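Local coordinates for protein glycoside Hydrolase (Bacteroides uniformis, PDB 5T99) that probably hydrolyses beta-galactosidic bonds in agarose-derived sugars, as a family 2 glycoside hydrolase of a human gut bacterium, at residues His185-Thr190 / Asp282-Asp287; Ile219-Ile224 / Leu270-Tyr275; Asp609-His614 / Glu698-Lys703; Thr633-Ala638 / Val690-Asn695. One frame throughout, in Å; residues are numbered along the deposited sequence.

Interaction 1. Residues His185-Thr190 / Asp282-Asp287. With EDO (1,2-ethanediol), chain J.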
# COMPACT_ATOMS: atom_id res chain seq x y z
N HIS A 185 -8.27 8.46 18.44
CA HIS A 185 -6.88 8.11 18.70
C HIS A 185 -6.52 8.17 20.18
O HIS A 185 -5.40 8.52 20.54
CB HIS A 185 -5.96 9.01 17.87
CG HIS A 185 -6.40 9.16 16.45
ND1 HIS A 185 -6.35 10.36 15.77
CD2 HIS A 185 -6.94 8.26 15.59
CE1 HIS A 185 -6.81 10.18 14.55
NE2 HIS A 185 -7.18 8.92 14.41
N GLY A 186 -7.47 7.78 21.03
CA GLY A 186 -7.37 8.01 22.47
C GLY A 186 -6.67 6.97 23.31
O GLY A 186 -6.64 7.11 24.54
N VAL A 187 -6.12 5.92 22.68
CA VAL A 187 -5.28 4.93 23.37
C VAL A 187 -3.95 4.77 22.63
O VAL A 187 -3.92 4.64 21.42
CB VAL A 187 -5.97 3.55 23.48
CG1 VAL A 187 -5.05 2.53 24.13
CG2 VAL A 187 -7.27 3.67 24.26
N TYR A 188 -2.87 4.76 23.40
CA TYR A 188 -1.52 4.68 22.87
C TYR A 188 -0.81 3.53 23.60
O TYR A 188 -0.53 3.63 24.79
CB TYR A 188 -0.85 6.05 23.10
CG TYR A 188 0.62 6.17 22.76
CD1 TYR A 188 1.23 5.40 21.76
CD2 TYR A 188 1.41 7.11 23.44
CE1 TYR A 188 2.59 5.56 21.46
CE2 TYR A 188 2.76 7.28 23.14
CZ TYR A 188 3.35 6.51 22.16
OH TYR A 188 4.70 6.69 21.91
N VAL A 189 -0.53 2.45 22.86
CA VAL A 189 0.01 1.20 23.40
C VAL A 189 1.47 1.04 23.00
O VAL A 189 1.78 1.04 21.80
CB VAL A 189 -0.77 -0.01 22.83
CG1 VAL A 189 -0.24 -1.33 23.40
CG2 VAL A 189 -2.26 0.14 23.09
N THR A 190 2.37 0.91 23.98
CA THR A 190 3.80 0.68 23.74
C THR A 190 4.27 -0.56 24.50
O THR A 190 3.53 -1.08 25.34
CB THR A 190 4.63 1.91 24.16
OG1 THR A 190 4.36 2.29 25.53
CG2 THR A 190 4.32 3.09 23.21
N ASP A 282 -18.19 3.40 27.95
CA ASP A 282 -17.54 3.30 26.65
C ASP A 282 -16.68 2.05 26.52
O ASP A 282 -16.17 1.53 27.52
CB ASP A 282 -16.67 4.54 26.42
CG ASP A 282 -16.25 4.70 24.97
OD1 ASP A 282 -16.92 4.15 24.07
OD2 ASP A 282 -15.23 5.38 24.74
N THR A 283 -16.55 1.57 25.28
CA THR A 283 -15.72 0.43 24.94
C THR A 283 -14.94 0.82 23.71
O THR A 283 -15.52 1.33 22.76
CB THR A 283 -16.56 -0.83 24.63
OG1 THR A 283 -17.33 -1.20 25.77
CG2 THR A 283 -15.66 -2.00 24.25
N TYR A 284 -13.63 0.58 23.73
CA TYR A 284 -12.72 1.06 22.70
C TYR A 284 -11.64 0.02 22.44
O TYR A 284 -10.92 -0.37 23.36
CB TYR A 284 -12.08 2.36 23.17
CG TYR A 284 -11.25 3.12 22.15
CD1 TYR A 284 -11.82 4.16 21.40
CD2 TYR A 284 -9.90 2.85 21.97
CE1 TYR A 284 -11.06 4.89 20.49
CE2 TYR A 284 -9.14 3.57 21.07
CZ TYR A 284 -9.72 4.60 20.33
OH TYR A 284 -8.97 5.31 19.43
N PHE A 285 -11.54 -0.42 21.19
CA PHE A 285 -10.62 -1.47 20.79
C PHE A 285 -9.37 -0.90 20.11
O PHE A 285 -9.46 0.10 19.39
CB PHE A 285 -11.33 -2.45 19.87
CG PHE A 285 -12.37 -3.29 20.56
CD1 PHE A 285 -12.01 -4.49 21.20
CD2 PHE A 285 -13.71 -2.91 20.56
CE1 PHE A 285 -12.96 -5.28 21.83
CE2 PHE A 285 -14.67 -3.70 21.18
CZ PHE A 285 -14.30 -4.89 21.82
N THR A 286 -8.23 -1.53 20.37
CA THR A 286 -6.95 -1.20 19.73
C THR A 286 -6.21 -2.50 19.39
O THR A 286 -6.00 -3.35 20.26
CB THR A 286 -6.04 -0.34 20.63
OG1 THR A 286 -6.73 0.84 21.08
CG2 THR A 286 -4.76 0.08 19.88
N ASP A 287 -5.81 -2.66 18.13
CA ASP A 287 -4.98 -3.79 17.75
C ASP A 287 -3.54 -3.41 17.98
O ASP A 287 -3.16 -2.25 17.76
CB ASP A 287 -5.22 -4.17 16.29
CG ASP A 287 -6.56 -4.86 16.08
OD1 ASP A 287 -6.97 -5.69 16.92
OD2 ASP A 287 -7.21 -4.57 15.06
C1 EDO J . 3.55 -0.51 19.29
O1 EDO J . 3.09 0.84 19.54
C2 EDO J . 2.55 -1.58 19.75
O2 EDO J . 2.04 -2.37 18.65
O HOH W 1 -6.04 4.62 19.39
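Tyr284 reaches across the interior of a beta sandwich to meet Val187 and the backbone before it. Strands 180-194 and 279-288 belong to the two facing sheets of this domain, consistent with the immunoglobulin-like domain of family 2 glycosidases, and their axes pass 8.6 Å apart at 35°. CG of Tyr284 stands opposite its own backbone N (chi1 -171°), carrying the long ring over to the other sheet. Val187 CG2 rests obliquely against the ring, 3.6 Å from Tyr284 CD2; a branched aliphatic suits this buried spot because it fills the gap without a polar group to satisfy. The phenol oxygen brings polarity to the far end: Gly186 N gives Tyr284 OH a weak hydrogen bond of 3.3 Å. A water near the ring plane lies 3.0 Å from Tyr284 OH and donates to Val187 O at 2.9 Å, tying the hydroxyl to the strand a second time. With a phenylalanine here, Gly186 N and the bridging water would probably both lose this partner. Thr286, compact and beta-branched, fills in beside them: its OG1 lies 3.7 Å from Val187 CB, while its CG2 meets Val189 CG2 at 4.1 Å.

Interaction 2. Residues Ile219-Ile224 / Leu270-Tyr275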
# COMPACT_ATOMS: atom_id res chain seq x y z
N ILE A 219 -10.98 2.33 34.53
CA ILE A 219 -10.59 1.85 33.22
C ILE A 219 -10.22 0.39 33.35
O ILE A 219 -9.42 0.05 34.22
CB ILE A 219 -9.37 2.62 32.67
CG1 ILE A 219 -9.66 4.12 32.58
CG2 ILE A 219 -8.96 2.08 31.30
CD1 ILE A 219 -8.42 4.98 32.53
N ARG A 220 -10.79 -0.46 32.50
CA ARG A 220 -10.44 -1.87 32.45
C ARG A 220 -9.91 -2.25 31.08
O ARG A 220 -10.67 -2.30 30.10
CB ARG A 220 -11.64 -2.74 32.78
CG ARG A 220 -11.28 -4.20 32.97
CD ARG A 220 -12.52 -5.07 33.04
NE ARG A 220 -13.38 -4.68 34.15
CZ ARG A 220 -14.65 -5.06 34.31
NH1 ARG A 220 -15.24 -5.87 33.42
NH2 ARG A 220 -15.34 -4.63 35.36
N HIS A 221 -8.61 -2.54 31.03
CA HIS A 221 -7.94 -3.03 29.83
C HIS A 221 -7.93 -4.55 29.78
O HIS A 221 -7.26 -5.17 30.60
CB HIS A 221 -6.48 -2.56 29.80
CG HIS A 221 -6.33 -1.08 29.72
ND1 HIS A 221 -6.87 -0.33 28.69
CD2 HIS A 221 -5.67 -0.21 30.51
CE1 HIS A 221 -6.57 0.94 28.87
NE2 HIS A 221 -5.84 1.04 29.97
N SER A 222 -8.66 -5.12 28.83
CA SER A 222 -8.60 -6.56 28.54
C SER A 222 -7.72 -6.84 27.31
O SER A 222 -8.03 -6.38 26.20
CB SER A 222 -10.00 -7.13 28.32
OG SER A 222 -10.79 -6.97 29.49
N ILE A 223 -6.63 -7.58 27.53
CA ILE A 223 -5.71 -7.97 26.47
C ILE A 223 -6.11 -9.33 25.98
O ILE A 223 -6.10 -10.30 26.74
CB ILE A 223 -4.25 -7.95 26.94
CG1 ILE A 223 -3.85 -6.50 27.22
CG2 ILE A 223 -3.34 -8.55 25.87
CD1 ILE A 223 -2.51 -6.33 27.88
N ILE A 224 -6.46 -9.40 24.70
CA ILE A 224 -7.12 -10.57 24.13
C ILE A 224 -6.19 -11.17 23.08
O ILE A 224 -5.64 -10.46 22.23
CB ILE A 224 -8.46 -10.17 23.50
CG1 ILE A 224 -9.40 -9.58 24.57
CG2 ILE A 224 -9.11 -11.36 22.79
CD1 ILE A 224 -10.60 -8.86 23.97
N LEU A 270 -6.61 -5.20 22.24
CA LEU A 270 -6.87 -4.50 23.50
C LEU A 270 -8.30 -4.00 23.53
O LEU A 270 -8.67 -3.18 22.69
CB LEU A 270 -5.92 -3.30 23.66
CG LEU A 270 -6.22 -2.32 24.80
CD1 LEU A 270 -6.08 -3.02 26.15
CD2 LEU A 270 -5.32 -1.10 24.71
N LYS A 271 -9.08 -4.45 24.50
CA LYS A 271 -10.42 -3.91 24.76
C LYS A 271 -10.32 -3.01 25.98
O LYS A 271 -9.95 -3.47 27.06
CB LYS A 271 -11.39 -5.06 25.00
CG LYS A 271 -12.85 -4.71 25.35
CD LYS A 271 -13.50 -5.92 26.03
CE LYS A 271 -14.90 -6.21 25.53
NZ LYS A 271 -15.33 -7.60 25.87
N THR A 272 -10.62 -1.73 25.80
CA THR A 272 -10.58 -0.76 26.90
C THR A 272 -12.01 -0.31 27.23
O THR A 272 -12.72 0.21 26.36
CB THR A 272 -9.69 0.46 26.54
OG1 THR A 272 -8.34 0.02 26.33
CG2 THR A 272 -9.70 1.51 27.65
N GLU A 273 -12.41 -0.51 28.48
CA GLU A 273 -13.75 -0.19 28.96
C GLU A 273 -13.63 0.94 29.98
O GLU A 273 -12.74 0.89 30.85
CB GLU A 273 -14.42 -1.42 29.58
CG GLU A 273 -14.88 -2.43 28.52
CD GLU A 273 -15.18 -3.83 29.05
OE1 GLU A 273 -14.63 -4.24 30.09
OE2 GLU A 273 -15.97 -4.54 28.40
N ILE A 274 -14.47 1.96 29.85
CA ILE A 274 -14.53 3.06 30.81
C ILE A 274 -15.76 2.87 31.71
O ILE A 274 -16.84 2.53 31.21
CB ILE A 274 -14.63 4.41 30.09
CG1 ILE A 274 -13.49 4.57 29.08
CG2 ILE A 274 -14.65 5.56 31.10
CD1 ILE A 274 -12.10 4.49 29.68
N TYR A 275 -15.59 3.09 33.02
CA TYR A 275 -16.71 2.99 33.96
C TYR A 275 -16.87 4.25 34.78
O TYR A 275 -15.88 4.85 35.21
CB TYR A 275 -16.56 1.81 34.92
CG TYR A 275 -16.57 0.49 34.22
CD1 TYR A 275 -17.76 -0.23 34.05
CD2 TYR A 275 -15.39 -0.05 33.72
CE1 TYR A 275 -17.76 -1.45 33.40
CE2 TYR A 275 -15.39 -1.26 33.07
CZ TYR A 275 -16.56 -1.96 32.91
OH TYR A 275 -16.52 -3.16 32.24
O HOH W 2 -15.30 -6.82 30.46
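Glu273 OE1 draws together three groups: a water that donates to it at 2.7 Å, the hydroxyl of Tyr275, which offers at most a weak bond, and the guanidinium of Arg220. This last is a long salt bridge, Arg220 NH1 to Glu273 OE1 3.8 Å; the oxygen lies well out of the guanidinium plane, which leaves charge attraction with no N-H aimed at it. The same water bonds weakly to Arg220 NH1 and so links the two charges. A bend at chi3 (-60°) turns the guanidinium toward Tyr275, whose OH sits over one of its faces, 3.2 Å from Arg220 NH1 without a hydrogen bond. Replacing Arg220 by an alanine would probably deprive Glu273 OE1 of this opposite charge and uncover the Tyr275 hydroxyl. Beneath, the antiparallel backbones are held by the hydrogen-bonded pairs Arg220-Glu273 and Ser222-Lys271, with Ser222 N reaching Lys271 O at 2.7 Å. On the other sheet face, His221 ND1 and Thr272 OG1 share a 2.8 Å hydrogen bond at the imidazole edge, pairing two polar groups that are both buried. Ile219 CG1 and Ile274 CD1 meet nearby at 3.8 Å, side by side. These two central strands lie between strands 230-240 and 279-288, and the face carrying His221 and Leu270 packs on strands 198-209 and 180-194 of the opposing sheet.

Interaction 3. Residues Asp609-His614 / Glu698-Lys703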
# COMPACT_ATOMS: atom_id res chain seq x y z
N ASP A 609 14.94 -17.68 -0.46
CA ASP A 609 15.76 -18.90 -0.34
C ASP A 609 15.17 -20.12 -1.06
O ASP A 609 15.92 -21.03 -1.42
CB ASP A 609 15.94 -19.26 1.14
CG ASP A 609 16.75 -18.21 1.89
OD1 ASP A 609 17.79 -17.75 1.36
OD2 ASP A 609 16.33 -17.85 3.02
N LYS A 610 13.86 -20.16 -1.22
CA LYS A 610 13.19 -21.29 -1.84
C LYS A 610 13.64 -21.42 -3.32
O LYS A 610 13.49 -20.46 -4.09
CB LYS A 610 11.67 -21.12 -1.72
CG LYS A 610 10.88 -22.36 -2.09
CD LYS A 610 9.39 -22.09 -1.98
CE LYS A 610 8.58 -23.30 -2.43
NZ LYS A 610 8.73 -23.58 -3.89
N PRO A 611 14.23 -22.58 -3.70
CA PRO A 611 14.87 -22.67 -5.02
C PRO A 611 13.95 -22.27 -6.17
O PRO A 611 12.79 -22.66 -6.20
CB PRO A 611 15.26 -24.14 -5.11
CG PRO A 611 15.47 -24.55 -3.69
CD PRO A 611 14.40 -23.83 -2.93
N MET A 612 14.45 -21.45 -7.07
CA MET A 612 13.67 -21.03 -8.23
C MET A 612 14.58 -20.78 -9.43
O MET A 612 15.82 -20.75 -9.33
CB MET A 612 12.80 -19.79 -7.93
CG MET A 612 13.56 -18.55 -7.43
SD MET A 612 14.57 -17.63 -8.64
CE MET A 612 13.33 -17.10 -9.81
N VAL A 613 13.93 -20.64 -10.57
CA VAL A 613 14.61 -20.35 -11.80
C VAL A 613 13.56 -19.72 -12.70
O VAL A 613 12.37 -20.08 -12.64
CB VAL A 613 15.26 -21.62 -12.40
CG1 VAL A 613 14.20 -22.61 -12.88
CG2 VAL A 613 16.22 -21.27 -13.52
N HIS A 614 13.98 -18.74 -13.48
CA HIS A 614 13.08 -18.06 -14.41
C HIS A 614 13.87 -17.70 -15.65
O HIS A 614 15.06 -17.35 -15.56
CB HIS A 614 12.47 -16.82 -13.75
CG HIS A 614 11.73 -15.92 -14.69
ND1 HIS A 614 10.39 -16.07 -14.96
CD2 HIS A 614 12.14 -14.85 -15.40
CE1 HIS A 614 10.00 -15.13 -15.80
NE2 HIS A 614 11.04 -14.37 -16.08
N GLU A 698 22.77 -31.41 -8.03
CA GLU A 698 21.39 -31.89 -7.82
C GLU A 698 20.39 -30.90 -8.41
O GLU A 698 20.47 -29.71 -8.16
CB GLU A 698 21.08 -32.07 -6.33
CG GLU A 698 21.97 -33.09 -5.64
CD GLU A 698 21.83 -33.13 -4.12
OE1 GLU A 698 21.51 -32.10 -3.50
OE2 GLU A 698 22.09 -34.21 -3.54
N LEU A 699 19.43 -31.41 -9.20
CA LEU A 699 18.38 -30.59 -9.77
C LEU A 699 17.49 -30.01 -8.67
O LEU A 699 16.96 -30.75 -7.85
CB LEU A 699 17.54 -31.42 -10.75
CG LEU A 699 16.36 -30.70 -11.40
CD1 LEU A 699 16.84 -29.58 -12.32
CD2 LEU A 699 15.51 -31.70 -12.18
N LYS A 700 17.33 -28.69 -8.68
CA LYS A 700 16.54 -27.96 -7.67
C LYS A 700 15.32 -27.21 -8.22
O LYS A 700 14.37 -26.95 -7.47
CB LYS A 700 17.46 -26.99 -6.92
CG LYS A 700 18.60 -27.65 -6.16
CD LYS A 700 18.38 -27.72 -4.65
CE LYS A 700 17.31 -28.72 -4.25
NZ LYS A 700 16.98 -28.59 -2.79
N ALA A 701 15.35 -26.83 -9.50
CA ALA A 701 14.19 -26.26 -10.19
C ALA A 701 14.39 -26.32 -11.69
O ALA A 701 15.52 -26.41 -12.18
CB ALA A 701 13.99 -24.82 -9.76
N GLU A 702 13.29 -26.24 -12.42
CA GLU A 702 13.35 -26.14 -13.88
C GLU A 702 12.11 -25.48 -14.50
O GLU A 702 11.02 -25.54 -13.94
CB GLU A 702 13.69 -27.50 -14.53
CG GLU A 702 12.57 -28.48 -14.86
CD GLU A 702 13.07 -29.66 -15.70
OE1 GLU A 702 14.09 -30.28 -15.34
OE2 GLU A 702 12.45 -29.96 -16.74
N LYS A 703 12.32 -24.81 -15.63
CA LYS A 703 11.24 -24.21 -16.39
C LYS A 703 11.46 -24.49 -17.86
O LYS A 703 12.59 -24.61 -18.32
CB LYS A 703 11.16 -22.69 -16.17
CG LYS A 703 10.86 -22.24 -14.75
CD LYS A 703 9.42 -22.52 -14.34
CE LYS A 703 9.20 -22.08 -12.89
NZ LYS A 703 7.81 -22.34 -12.45
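Val613 CG1 is the tight point of this contact, pressed against three successive residues of the opposite strand. It lies 3.8 Å from Ala701 CB, 3.8 Å from Glu702 CA and 3.8 Å from Lys703 CG. CG1 takes the crowded position between its own N and carbonyl carbon (chi1 68°), which aims this methyl at the 698-703 backbone. Ala701 suits the place because a lone methyl lets the valine come close. Lys703 closes this end, its CG 3.4 Å from Val613 O, its aliphatic chain covering the valine. The two strands, 613-616 and 699-706, are the outermost ones of two different sheets, so the contact joins the edges of a beta sandwich. Their touching parts run in nearly the same direction, 27° apart.

Toward solvent the packing thins. Pro611 CB and Lys700 CB stand 4.0 Å apart, while the rest of this exposed lysine, bent at chi2 and chi3, curls loosely alongside the proline ring. Lys700 and Ala701 form a classic beta bulge, both facing Ala692, and thereby both present their CB atoms to 609-614. Behind the segment, Met612 leans on helix 598-607.

No hydrogen bond crosses between the segments. The join therefore rests on apolar surface: a buried valine against an alanine, flanked by proline and the hydrocarbon parts of lysines, whose ammonium groups can remain solvated at the surface.

Interaction 4. Residues Thr633-Ala638 / Val690-Asn695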
# COMPACT_ATOMS: atom_id res chain seq x y z
N THR A 633 18.12 -17.04 -11.13
CA THR A 633 17.99 -18.14 -10.19
C THR A 633 18.72 -17.80 -8.90
O THR A 633 19.65 -17.00 -8.91
CB THR A 633 18.57 -19.46 -10.76
OG1 THR A 633 18.34 -20.55 -9.85
CG2 THR A 633 20.06 -19.35 -10.99
N ASN A 634 18.28 -18.42 -7.80
CA ASN A 634 19.01 -18.39 -6.53
C ASN A 634 19.88 -19.63 -6.32
O ASN A 634 20.50 -19.78 -5.27
CB ASN A 634 18.06 -18.17 -5.34
CG ASN A 634 16.87 -19.11 -5.33
OD1 ASN A 634 16.75 -20.00 -6.19
ND2 ASN A 634 15.98 -18.93 -4.35
N CYS A 635 19.94 -20.51 -7.32
CA CYS A 635 20.78 -21.72 -7.25
C CYS A 635 22.22 -21.47 -7.71
O CYS A 635 22.53 -20.49 -8.37
CB CYS A 635 20.15 -22.83 -8.10
SG CYS A 635 18.47 -23.26 -7.62
N TYR A 636 23.10 -22.39 -7.33
CA TYR A 636 24.51 -22.28 -7.64
C TYR A 636 24.81 -22.12 -9.15
O TYR A 636 25.68 -21.32 -9.52
CB TYR A 636 25.23 -23.50 -7.06
CG TYR A 636 26.65 -23.65 -7.51
CD1 TYR A 636 27.67 -22.92 -6.91
CD2 TYR A 636 26.98 -24.54 -8.54
CE1 TYR A 636 28.99 -23.06 -7.32
CE2 TYR A 636 28.30 -24.69 -8.95
CZ TYR A 636 29.30 -23.95 -8.34
OH TYR A 636 30.61 -24.09 -8.76
N GLU A 637 24.08 -22.84 -10.00
CA GLU A 637 24.27 -22.79 -11.47
C GLU A 637 23.00 -23.15 -12.24
O GLU A 637 22.03 -23.65 -11.67
CB GLU A 637 25.39 -23.74 -11.90
CG GLU A 637 25.02 -25.22 -11.85
CD GLU A 637 26.22 -26.14 -12.04
OE1 GLU A 637 26.16 -27.30 -11.55
OE2 GLU A 637 27.21 -25.72 -12.68
N ALA A 638 23.02 -22.92 -13.55
CA ALA A 638 21.94 -23.36 -14.42
C ALA A 638 22.45 -23.78 -15.79
O ALA A 638 23.49 -23.30 -16.25
CB ALA A 638 20.90 -22.27 -14.56
N VAL A 690 15.32 -24.70 -19.07
CA VAL A 690 16.39 -24.31 -18.14
C VAL A 690 16.32 -25.19 -16.90
O VAL A 690 15.24 -25.42 -16.37
CB VAL A 690 16.36 -22.81 -17.75
CG1 VAL A 690 15.06 -22.39 -17.07
CG2 VAL A 690 17.55 -22.49 -16.86
N LYS A 691 17.48 -25.68 -16.47
CA LYS A 691 17.59 -26.50 -15.29
C LYS A 691 18.54 -25.84 -14.32
O LYS A 691 19.67 -25.53 -14.69
CB LYS A 691 18.09 -27.89 -15.67
CG LYS A 691 17.08 -28.69 -16.47
CD LYS A 691 17.56 -30.11 -16.73
CE LYS A 691 16.64 -30.80 -17.73
NZ LYS A 691 17.10 -32.18 -18.02
N ALA A 692 18.08 -25.64 -13.08
CA ALA A 692 18.88 -25.03 -12.02
C ALA A 692 19.35 -26.10 -11.05
O ALA A 692 18.56 -26.94 -10.62
CB ALA A 692 18.06 -23.98 -11.28
N TYR A 693 20.65 -26.06 -10.72
CA TYR A 693 21.27 -27.03 -9.84
C TYR A 693 21.98 -26.36 -8.66
O TYR A 693 22.42 -25.22 -8.75
CB TYR A 693 22.32 -27.85 -10.60
CG TYR A 693 21.86 -28.50 -11.88
CD1 TYR A 693 21.27 -29.76 -11.88
CD2 TYR A 693 22.03 -27.86 -13.11
CE1 TYR A 693 20.85 -30.37 -13.06
CE2 TYR A 693 21.61 -28.46 -14.29
CZ TYR A 693 21.02 -29.71 -14.26
OH TYR A 693 20.61 -30.31 -15.43
N ASN A 694 22.11 -27.10 -7.56
CA ASN A 694 22.99 -26.69 -6.46
C ASN A 694 24.44 -27.06 -6.81
O ASN A 694 24.69 -27.56 -7.91
CB ASN A 694 22.50 -27.26 -5.11
CG ASN A 694 22.58 -28.79 -5.02
OD1 ASN A 694 23.17 -29.47 -5.87
ND2 ASN A 694 21.99 -29.33 -3.96
N ASN A 695 25.37 -26.82 -5.89
CA ASN A 695 26.80 -27.10 -6.13
C ASN A 695 27.22 -28.58 -6.08
O ASN A 695 28.38 -28.89 -6.36
CB ASN A 695 27.69 -26.27 -5.19
CG ASN A 695 27.60 -26.69 -3.73
OD1 ASN A 695 26.83 -27.56 -3.34
ND2 ASN A 695 28.40 -26.03 -2.90
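Asn695 lays its CB over the face of the Tyr636 ring in a CH-pi contact, 3.7 Å from the ring centroid and 13° off the normal. The two side chains cross at about a right angle, and it is the methylene rather than the amide that meets the ring. CG of Tyr636 points opposite to its backbone N (chi1 170°), which swings the aromatic group out over the turn that carries Asn695; a large flat residue suits this exposed place because its face gives the Asn695 methylene a broad apolar surface to lie on.

Next along, Glu637 and Tyr693 cross obliquely, their carboxylate and ring planes 83° apart. Glu637 CG touches Tyr693 CB at 4.0 Å, and OE1 comes equally near the same methylene. Their backbones form an antiparallel hydrogen-bonded pair, with Tyr693 N donating to Glu637 O at 2.9 Å and Glu637 N to Tyr693 O at 3.2 Å. Tyr636 and Glu637 both face Tyr693, a classic beta bulge where the strand begins.

On the opposite face small residues allow close approach: the Ala638 and Ala692 CA atoms are 4.2 Å apart. Ala692 CB also lies 3.8 Å from Cys635 SG, which comes round in an ST turn where Cys635 N donates to Thr633 OG1 at 3.0 Å. That hydroxyl is further bonded to Met612 O.

Strand 637-642 thus sits between 645-651 and 687-693, whose far side is bordered by 699-706, while Ala692 and Val690 pack on Val613 of the facing sheet.

In the fold
The four contacts form two pairs in separate beta sandwiches. Interactions 1 and 2, with centres 9 Å apart, share the sheet in which strands 268-276 and 279-288 are neighbours: interaction 2 builds that sheet and interaction 1 joins it to the opposing one. Along the chain, 219-224 and 270-275 fall between the two segments of interaction 1. The second pair repeats this pattern, its centres 6 Å apart: interaction 4 pairs strands within a sheet, and interaction 3 packs that sheet against strand 613-616. The pairs lie 46 to 54 Å apart between centres, separated in sequence by the TIM barrel, so each accessory domain is probably held together by its own contacts.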